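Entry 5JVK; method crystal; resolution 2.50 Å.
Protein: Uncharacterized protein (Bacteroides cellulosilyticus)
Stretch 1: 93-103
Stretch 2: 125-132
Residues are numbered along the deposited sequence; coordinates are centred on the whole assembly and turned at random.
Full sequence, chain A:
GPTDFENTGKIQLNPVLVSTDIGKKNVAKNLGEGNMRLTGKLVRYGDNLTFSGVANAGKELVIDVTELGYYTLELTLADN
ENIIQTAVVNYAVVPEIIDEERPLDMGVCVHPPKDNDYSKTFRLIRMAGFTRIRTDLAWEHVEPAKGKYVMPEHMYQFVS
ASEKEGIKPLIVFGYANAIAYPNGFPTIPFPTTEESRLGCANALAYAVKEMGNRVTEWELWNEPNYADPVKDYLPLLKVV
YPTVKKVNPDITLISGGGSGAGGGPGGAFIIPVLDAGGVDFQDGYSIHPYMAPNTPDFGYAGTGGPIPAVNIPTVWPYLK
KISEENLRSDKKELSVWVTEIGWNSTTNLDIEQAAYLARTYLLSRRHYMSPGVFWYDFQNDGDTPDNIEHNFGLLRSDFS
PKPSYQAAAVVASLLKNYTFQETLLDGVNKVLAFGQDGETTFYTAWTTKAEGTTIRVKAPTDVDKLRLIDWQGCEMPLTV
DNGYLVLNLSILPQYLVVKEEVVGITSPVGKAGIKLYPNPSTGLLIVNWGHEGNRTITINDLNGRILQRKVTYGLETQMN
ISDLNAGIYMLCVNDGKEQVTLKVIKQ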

# COMPACT_ATOMS: atom_id res chain seq x y z
N VAL A 93 -7.29 -2.80 16.56
CA VAL A 93 -6.29 -3.32 17.50
C VAL A 93 -5.38 -4.29 16.74
O VAL A 93 -5.71 -5.47 16.57
CB VAL A 93 -6.96 -4.00 18.72
CG1 VAL A 93 -5.90 -4.47 19.71
CG2 VAL A 93 -7.93 -3.03 19.39
N VAL A 94 -4.24 -3.78 16.28
CA VAL A 94 -3.35 -4.49 15.35
C VAL A 94 -2.14 -5.10 16.08
O VAL A 94 -1.81 -4.66 17.18
CB VAL A 94 -2.85 -3.57 14.21
CG1 VAL A 94 -4.03 -2.91 13.51
CG2 VAL A 94 -1.85 -2.53 14.70
N PRO A 95 -1.49 -6.12 15.46
CA PRO A 95 -0.27 -6.66 16.07
C PRO A 95 0.88 -5.66 16.00
O PRO A 95 0.98 -4.91 15.04
CB PRO A 95 0.03 -7.90 15.23
CG PRO A 95 -0.62 -7.64 13.92
CD PRO A 95 -1.86 -6.87 14.25
N GLU A 96 1.73 -5.67 17.02
CA GLU A 96 2.90 -4.80 17.06
C GLU A 96 4.02 -5.44 16.24
O GLU A 96 4.33 -6.62 16.42
CB GLU A 96 3.35 -4.60 18.51
CG GLU A 96 4.29 -3.42 18.72
CD GLU A 96 4.66 -3.22 20.18
OE1 GLU A 96 3.74 -3.16 21.04
OE2 GLU A 96 5.87 -3.12 20.48
N ILE A 97 4.61 -4.66 15.33
CA ILE A 97 5.68 -5.14 14.44
C ILE A 97 7.00 -4.48 14.85
O ILE A 97 7.06 -3.27 15.03
CB ILE A 97 5.38 -4.83 12.95
CG1 ILE A 97 3.94 -5.23 12.59
CG2 ILE A 97 6.36 -5.58 12.05
CD1 ILE A 97 3.50 -4.77 11.22
N ILE A 98 8.04 -5.30 14.98
CA ILE A 98 9.39 -4.81 15.29
C ILE A 98 9.92 -4.06 14.07
O ILE A 98 9.71 -4.49 12.93
CB ILE A 98 10.34 -5.97 15.70
CG1 ILE A 98 9.87 -6.59 17.03
CG2 ILE A 98 11.78 -5.49 15.83
CD1 ILE A 98 10.35 -8.01 17.26
N ASP A 99 10.61 -2.95 14.31
CA ASP A 99 11.03 -1.99 13.26
C ASP A 99 11.79 -2.67 12.10
O ASP A 99 11.41 -2.51 10.94
CB ASP A 99 11.87 -0.86 13.88
CG ASP A 99 11.74 0.46 13.12
OD1 ASP A 99 12.08 0.50 11.92
OD2 ASP A 99 11.33 1.46 13.74
N GLU A 100 12.83 -3.43 12.44
CA GLU A 100 13.65 -4.14 11.44
C GLU A 100 12.94 -5.29 10.72
O GLU A 100 13.41 -5.73 9.67
CB GLU A 100 14.96 -4.66 12.08
CG GLU A 100 14.80 -5.82 13.07
CD GLU A 100 16.09 -6.18 13.79
OE1 GLU A 100 17.13 -6.35 13.11
OE2 GLU A 100 16.06 -6.31 15.03
N GLU A 101 11.84 -5.79 11.29
CA GLU A 101 11.07 -6.89 10.71
C GLU A 101 9.91 -6.46 9.79
O GLU A 101 9.15 -7.31 9.33
CB GLU A 101 10.54 -7.80 11.82
CG GLU A 101 11.64 -8.46 12.64
CD GLU A 101 11.12 -9.53 13.59
OE1 GLU A 101 9.94 -9.45 14.02
OE2 GLU A 101 11.89 -10.45 13.92
N ARG A 102 9.77 -5.16 9.50
CA ARG A 102 8.73 -4.69 8.58
C ARG A 102 9.06 -5.06 7.13
O ARG A 102 10.22 -5.03 6.74
CB ARG A 102 8.56 -3.19 8.67
CG ARG A 102 7.92 -2.71 9.95
CD ARG A 102 7.75 -1.20 9.90
NE ARG A 102 9.05 -0.53 9.92
CZ ARG A 102 9.26 0.75 9.61
NH1 ARG A 102 8.27 1.56 9.24
NH2 ARG A 102 10.50 1.23 9.67
N PRO A 103 8.03 -5.40 6.32
CA PRO A 103 8.25 -5.66 4.90
C PRO A 103 8.84 -4.48 4.14
O PRO A 103 8.24 -3.40 4.08
CB PRO A 103 6.85 -5.99 4.38
CG PRO A 103 6.15 -6.56 5.55
CD PRO A 103 6.65 -5.77 6.73
N ILE A 125 0.51 5.30 9.27
CA ILE A 125 1.21 4.56 8.20
C ILE A 125 2.16 3.51 8.79
O ILE A 125 2.23 2.39 8.28
CB ILE A 125 1.97 5.51 7.24
CG1 ILE A 125 0.98 6.35 6.42
CG2 ILE A 125 2.87 4.72 6.28
CD1 ILE A 125 1.57 7.62 5.84
N ARG A 126 2.88 3.89 9.86
CA ARG A 126 3.82 2.98 10.54
C ARG A 126 3.14 1.74 11.11
O ARG A 126 3.63 0.62 10.92
CB ARG A 126 4.58 3.72 11.66
CG ARG A 126 5.42 2.85 12.59
CD ARG A 126 6.50 2.07 11.85
NE ARG A 126 7.24 1.19 12.76
CZ ARG A 126 6.79 0.03 13.25
NH1 ARG A 126 5.59 -0.45 12.93
NH2 ARG A 126 7.57 -0.68 14.07
N MET A 127 2.02 1.93 11.80
CA MET A 127 1.29 0.82 12.42
C MET A 127 0.60 -0.12 11.42
O MET A 127 0.22 -1.23 11.78
CB MET A 127 0.28 1.35 13.45
CG MET A 127 0.92 1.98 14.68
SD MET A 127 -0.27 2.47 15.95
CE MET A 127 -1.06 3.87 15.14
N ALA A 128 0.43 0.34 10.17
CA ALA A 128 -0.03 -0.52 9.07
C ALA A 128 1.07 -1.43 8.52
O ALA A 128 0.78 -2.35 7.75
CB ALA A 128 -0.62 0.32 7.95
N GLY A 129 2.33 -1.16 8.87
CA GLY A 129 3.47 -2.02 8.53
C GLY A 129 4.28 -1.58 7.33
O GLY A 129 5.22 -2.27 6.94
N PHE A 130 3.94 -0.44 6.73
CA PHE A 130 4.61 0.03 5.52
C PHE A 130 6.01 0.58 5.81
O PHE A 130 6.24 1.19 6.86
CB PHE A 130 3.78 1.11 4.82
CG PHE A 130 2.43 0.63 4.36
CD1 PHE A 130 2.31 -0.18 3.23
CD2 PHE A 130 1.27 1.00 5.05
CE1 PHE A 130 1.06 -0.62 2.80
CE2 PHE A 130 0.02 0.57 4.62
CZ PHE A 130 -0.08 -0.24 3.50
N THR A 131 6.94 0.34 4.88
CA THR A 131 8.30 0.89 4.92
C THR A 131 8.60 1.88 3.79
O THR A 131 9.71 2.41 3.72
CB THR A 131 9.35 -0.23 4.85
OG1 THR A 131 9.17 -0.96 3.64
CG2 THR A 131 9.22 -1.15 6.04
N ARG A 132 7.63 2.10 2.89
CA ARG A 132 7.78 3.05 1.79
C ARG A 132 6.51 3.87 1.64
O ARG A 132 5.41 3.41 1.96
CB ARG A 132 8.06 2.32 0.48
CG ARG A 132 9.35 1.52 0.46
CD ARG A 132 9.50 0.79 -0.87
NE ARG A 132 10.65 -0.10 -0.90
CZ ARG A 132 11.92 0.28 -1.09
NH1 ARG A 132 12.25 1.56 -1.26
NH2 ARG A 132 12.88 -0.65 -1.10
O HOH W 1 1.56 -2.32 14.02
O HOH W 2 4.07 -1.67 15.10

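What does the side chain of Arg-126 reach in stretch 1? Its CA-to-CB bond points sideways, but the end of the side chain comes nearer to stretch 1. There Arg-126 NH2 donates a hydrogen bond to the carbonyl O of Ile-97, 2.8 Å away and nearly straight at 166°, with the oxygen at the edge of the guanidinium, close to its plane, where the N-H groups point. Arg-126 NH1 makes a weak hydrogen bond to the oxygen of water 2, at 2.9 Å, and that same water accepts from Ile-97 N at 3.0 Å, so the arginine holds both backbone polar groups of Ile-97, one directly and one through water.

How can Arg-102 lie against another arginine? The two guanidiniums are stacked, centres 4.5 Å apart and planes at 22°, with Arg-102 NH1 3.7 Å from Arg-126 NE. Stacking leaves the N-H groups free to bond outward in their own planes, and nearby acceptors offset the like charges. Arg-102 NE donates to Asp-99 O at 3.2 Å, while Arg-102 NH2 forms a salt bridge with Asp-99 OD1 at 2.8 Å, though the hydrogen bond within it is weak. The other carboxylate oxygen, Asp-99 OD2, stands 4.2 Å from Arg-126 NE, beyond a salt bridge but near enough to ease the charge.

What joins the backbones around Met-127? Its side chain leads away from stretch 1, leaving the carbonyl to make the contact. Water 1 donates to Met-127 O and to Pro-95 O, each 2.8 Å from the water oxygen, bridging two acceptors that could not bond each other. Beside this bridge, Val-94 CG2 packs 3.8 Å from Met-127 O.

Why is residue 129 a glycine? Gly-129 is the first residue after the helix to leave helical phi/psi, in a Schellman motif with phi of 99°, and its N bonds back to Arg-126 O at 3.0 Å. At these backbone angles a CB would jam against the preceding carbonyl oxygen, and it would also sit only 3.3 Å from Ile-97 CD1. Ile-97 CD1 packs 3.8 Å from Gly-129 CA. The backbones also come near each other here, with Arg-102 CA 5.9 Å from Gly-129 CA.

How does Thr-131 close the contact? Pointing toward stretch 1, it donates a short hydrogen bond from Thr-131 OG1 to Pro-103 O, at 2.6 Å. Its methyl, CG2, packs 3.4 Å from Arg-102 CB and covers the guanidinium face opposite Arg-126, so Arg-102 is sandwiched between the two residues.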